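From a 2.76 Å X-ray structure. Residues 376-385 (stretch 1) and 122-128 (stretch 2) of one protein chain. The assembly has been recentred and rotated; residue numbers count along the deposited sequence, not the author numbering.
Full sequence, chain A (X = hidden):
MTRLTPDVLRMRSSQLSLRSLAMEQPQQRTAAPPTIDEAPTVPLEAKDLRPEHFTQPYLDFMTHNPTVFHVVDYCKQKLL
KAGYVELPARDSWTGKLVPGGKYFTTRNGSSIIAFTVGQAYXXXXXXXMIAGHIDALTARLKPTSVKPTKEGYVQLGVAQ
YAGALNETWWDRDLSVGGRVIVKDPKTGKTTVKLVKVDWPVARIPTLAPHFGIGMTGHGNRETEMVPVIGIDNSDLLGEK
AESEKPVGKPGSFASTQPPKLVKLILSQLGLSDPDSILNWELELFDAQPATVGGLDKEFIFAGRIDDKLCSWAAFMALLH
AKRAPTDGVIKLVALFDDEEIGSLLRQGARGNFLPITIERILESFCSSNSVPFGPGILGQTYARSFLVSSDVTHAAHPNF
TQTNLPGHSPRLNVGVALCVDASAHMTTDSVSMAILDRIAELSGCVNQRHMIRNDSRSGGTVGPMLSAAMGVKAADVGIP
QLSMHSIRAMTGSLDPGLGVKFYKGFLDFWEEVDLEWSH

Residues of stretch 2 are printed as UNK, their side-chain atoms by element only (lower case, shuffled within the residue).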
# COMPACT_ATOMS: atom_id res chain seq x y z
N GLY A 376 59.87 -19.03 -12.76
CA GLY A 376 60.81 -18.17 -13.44
C GLY A 376 61.47 -18.78 -14.66
O GLY A 376 62.18 -18.08 -15.36
N ILE A 377 61.35 -20.09 -14.85
CA ILE A 377 61.27 -20.59 -16.22
C ILE A 377 59.79 -20.55 -16.58
O ILE A 377 59.40 -20.14 -17.67
CB ILE A 377 61.90 -21.99 -16.44
CG1 ILE A 377 61.94 -22.31 -17.93
CG2 ILE A 377 61.15 -23.08 -15.71
CD1 ILE A 377 62.53 -21.20 -18.78
N LEU A 378 58.96 -20.97 -15.62
CA LEU A 378 57.54 -20.69 -15.66
C LEU A 378 57.35 -19.26 -15.18
O LEU A 378 57.76 -18.91 -14.08
CB LEU A 378 56.75 -21.67 -14.78
CG LEU A 378 55.23 -21.50 -14.79
CD1 LEU A 378 54.63 -22.10 -16.05
CD2 LEU A 378 54.59 -22.10 -13.54
N GLY A 379 56.70 -18.46 -16.00
CA GLY A 379 56.53 -17.04 -15.74
C GLY A 379 57.39 -16.19 -16.64
O GLY A 379 57.00 -15.08 -16.98
N GLN A 380 58.52 -16.72 -17.10
CA GLN A 380 59.11 -16.20 -18.32
C GLN A 380 58.18 -16.66 -19.42
O GLN A 380 57.88 -15.92 -20.35
CB GLN A 380 60.54 -16.72 -18.54
CG GLN A 380 61.57 -16.15 -17.59
CD GLN A 380 62.99 -16.56 -17.97
OE1 GLN A 380 63.45 -16.26 -19.07
NE2 GLN A 380 63.67 -17.25 -17.07
N THR A 381 57.72 -17.90 -19.29
CA THR A 381 56.73 -18.46 -20.19
C THR A 381 55.44 -17.66 -20.14
O THR A 381 54.93 -17.21 -21.16
CB THR A 381 56.43 -19.93 -19.87
OG1 THR A 381 57.64 -20.70 -19.93
CG2 THR A 381 55.43 -20.50 -20.86
N TYR A 382 54.91 -17.47 -18.93
CA TYR A 382 53.66 -16.73 -18.76
C TYR A 382 53.78 -15.30 -19.28
O TYR A 382 52.85 -14.78 -19.89
CB TYR A 382 53.24 -16.74 -17.29
CG TYR A 382 52.65 -18.06 -16.82
CD1 TYR A 382 51.97 -18.90 -17.70
CD2 TYR A 382 52.77 -18.47 -15.49
CE1 TYR A 382 51.44 -20.10 -17.28
CE2 TYR A 382 52.23 -19.67 -15.06
CZ TYR A 382 51.56 -20.48 -15.96
OH TYR A 382 51.03 -21.68 -15.54
N ALA A 383 54.94 -14.68 -19.08
CA ALA A 383 55.15 -13.30 -19.52
C ALA A 383 55.18 -13.16 -21.04
O ALA A 383 54.97 -12.07 -21.57
CB ALA A 383 56.44 -12.74 -18.93
N ARG A 384 55.45 -14.25 -21.74
CA ARG A 384 55.45 -14.24 -23.20
C ARG A 384 54.13 -14.76 -23.76
O ARG A 384 53.99 -14.94 -24.97
CB ARG A 384 56.62 -15.06 -23.74
CG ARG A 384 57.97 -14.54 -23.28
CD ARG A 384 59.12 -15.15 -24.06
NE ARG A 384 60.23 -15.51 -23.18
CZ ARG A 384 61.30 -14.76 -22.97
NH1 ARG A 384 61.44 -13.59 -23.60
NH2 ARG A 384 62.25 -15.17 -22.14
N SER A 385 53.16 -15.01 -22.88
CA SER A 385 51.91 -15.61 -23.32
C SER A 385 50.78 -14.60 -23.46
O SER A 385 50.92 -13.42 -23.11
CB SER A 385 51.49 -16.70 -22.33
OG SER A 385 52.44 -17.76 -22.32
N UNK A 122 61.32 -23.65 -27.54
CA UNK A 122 62.30 -23.90 -26.49
C UNK A 122 61.67 -23.48 -25.17
O UNK A 122 60.81 -22.60 -25.16
n UNK A 122 64.63 -19.15 -28.29
c UNK A 122 64.00 -20.44 -27.90
c UNK A 122 64.80 -21.66 -28.36
c UNK A 122 64.02 -22.95 -28.17
c UNK A 122 63.60 -23.12 -26.72
N UNK A 123 62.10 -24.09 -24.05
CA UNK A 123 61.59 -23.66 -22.74
C UNK A 123 61.77 -22.16 -22.51
O UNK A 123 62.86 -21.63 -22.72
c UNK A 123 62.99 -25.26 -23.95
c UNK A 123 62.45 -24.47 -21.76
c UNK A 123 62.81 -25.70 -22.52
N UNK A 124 60.70 -21.50 -22.07
CA UNK A 124 60.72 -20.06 -21.89
C UNK A 124 59.91 -19.34 -22.96
O UNK A 124 59.61 -18.15 -22.81
N UNK A 125 59.58 -20.05 -24.03
CA UNK A 125 58.74 -19.49 -25.08
C UNK A 125 57.28 -19.42 -24.63
O UNK A 125 56.84 -20.23 -23.80
o UNK A 125 61.10 -19.48 -26.49
c UNK A 125 60.22 -20.15 -27.03
n UNK A 125 60.39 -20.76 -28.19
c UNK A 125 58.86 -20.30 -26.37
N UNK A 126 56.55 -18.47 -25.17
CA UNK A 126 55.20 -18.19 -24.71
C UNK A 126 54.14 -19.12 -25.27
O UNK A 126 54.38 -19.89 -26.19
N UNK A 127 52.95 -19.02 -24.69
CA UNK A 127 51.82 -19.82 -25.11
C UNK A 127 50.72 -18.91 -25.63
O UNK A 127 50.38 -17.91 -25.01
c UNK A 127 50.22 -21.66 -24.46
c UNK A 127 51.27 -20.68 -23.95
c UNK A 127 52.17 -21.67 -21.81
c UNK A 127 52.42 -21.41 -23.26
N UNK A 128 50.17 -19.25 -26.79
CA UNK A 128 48.98 -18.57 -27.29
C UNK A 128 47.79 -19.47 -27.00
O UNK A 128 47.63 -20.52 -27.61
c UNK A 128 49.10 -18.28 -28.78

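Position 122 carries five side-chain atoms, four carbons in a row ending in a nitrogen. The chain is unbranched. It touches nothing on stretch 1. A straight four-carbon chain with a terminal nitrogen is lysine, so this is Lys-122. It is exposed and opens a turn.

Position 123 has three side-chain carbons, and they close a ring onto the backbone nitrogen. The ring lies beside Ile-377, with the CB of 123 4.4 Å from Ile-377 CG1, an apolar contact. A ring closed onto the backbone nitrogen defines proline. The backbone C of Pro-123 is 3.9 Å from Ile-377 CD1.

Position 124 has no side-chain atoms, so it is glycine. The phi of 107° agrees, because a CB here would be jammed against the carbonyl O of the residue before. An ideal CB would lie 3.5 Å from Ile-377 CD1, which is no clash; the backbone angles are what call for glycine. Gly-124 packs closely with its backbone. Its N lies 3.8 Å from Ile-377 CD1, and its CA lies 3.7 Å from Thr-381 OG1. Its O accepts a hydrogen bond from Arg-384 NE at 2.7 Å.

Position 125 has two side-chain carbons, the second carrying one oxygen and one nitrogen. The CA-to-CB bond points away from stretch 1, and the side-chain atoms make no contact with stretch 1. This is a short carboxamide, read as asparagine. The amide nitrogen ND2 of Asn-125 is hydrogen-bonded elsewhere in the structure. Its backbone N bonds to Lys-122 O at 3.0 Å and closes a type II turn. The backbone O meets stretch 1, 3.3 Å from Thr-381 CG2.

Position 126 again has no side-chain atoms and is glycine. Here the neighbour excludes a side chain: an ideal CB would point toward stretch 1 and lie 2.0 Å from Arg-384 O, a clash. Without it, Gly-126 CA approaches Arg-384 O to 3.5 Å in a CA-H...O contact with an angle of 164° at the hydrogen.

Position 127 has four side-chain carbons, forked at the first, with one arm two carbons long. The end of the longer arm packs against Thr-381 CG2, and the CB of 127 is 3.5 Å from Ser-385 OG. That fork is isoleucine. Ile-127 CD1 lies 3.6 Å from Thr-381 CG2. Its backbone N donates to Ser-385 OG at 2.7 Å.

Position 128 has one side-chain carbon, which points away and makes no contact with stretch 1. It is alanine, Ala-128.

The contact buries 420 Å² and relies heavily on the backbone of stretch 2. Two hydrogen bonds cross it, and each joins a side chain of stretch 1 to a backbone atom of stretch 2. Ser-385 OG also donates to Thr-381 O at 2.8 Å, so one hydroxyl links the two stretches while bracing its own. Thr-381 OG1 donates to Ile-377 O at 2.9 Å, and both OG1 and CG2 of Thr-381 also touch stretch 2. Gly-126 lets the chains approach to 4.2 Å from Arg-384 CA to Gly-126 CA.

Stretch 2, residues 122-128: KPGNGIA
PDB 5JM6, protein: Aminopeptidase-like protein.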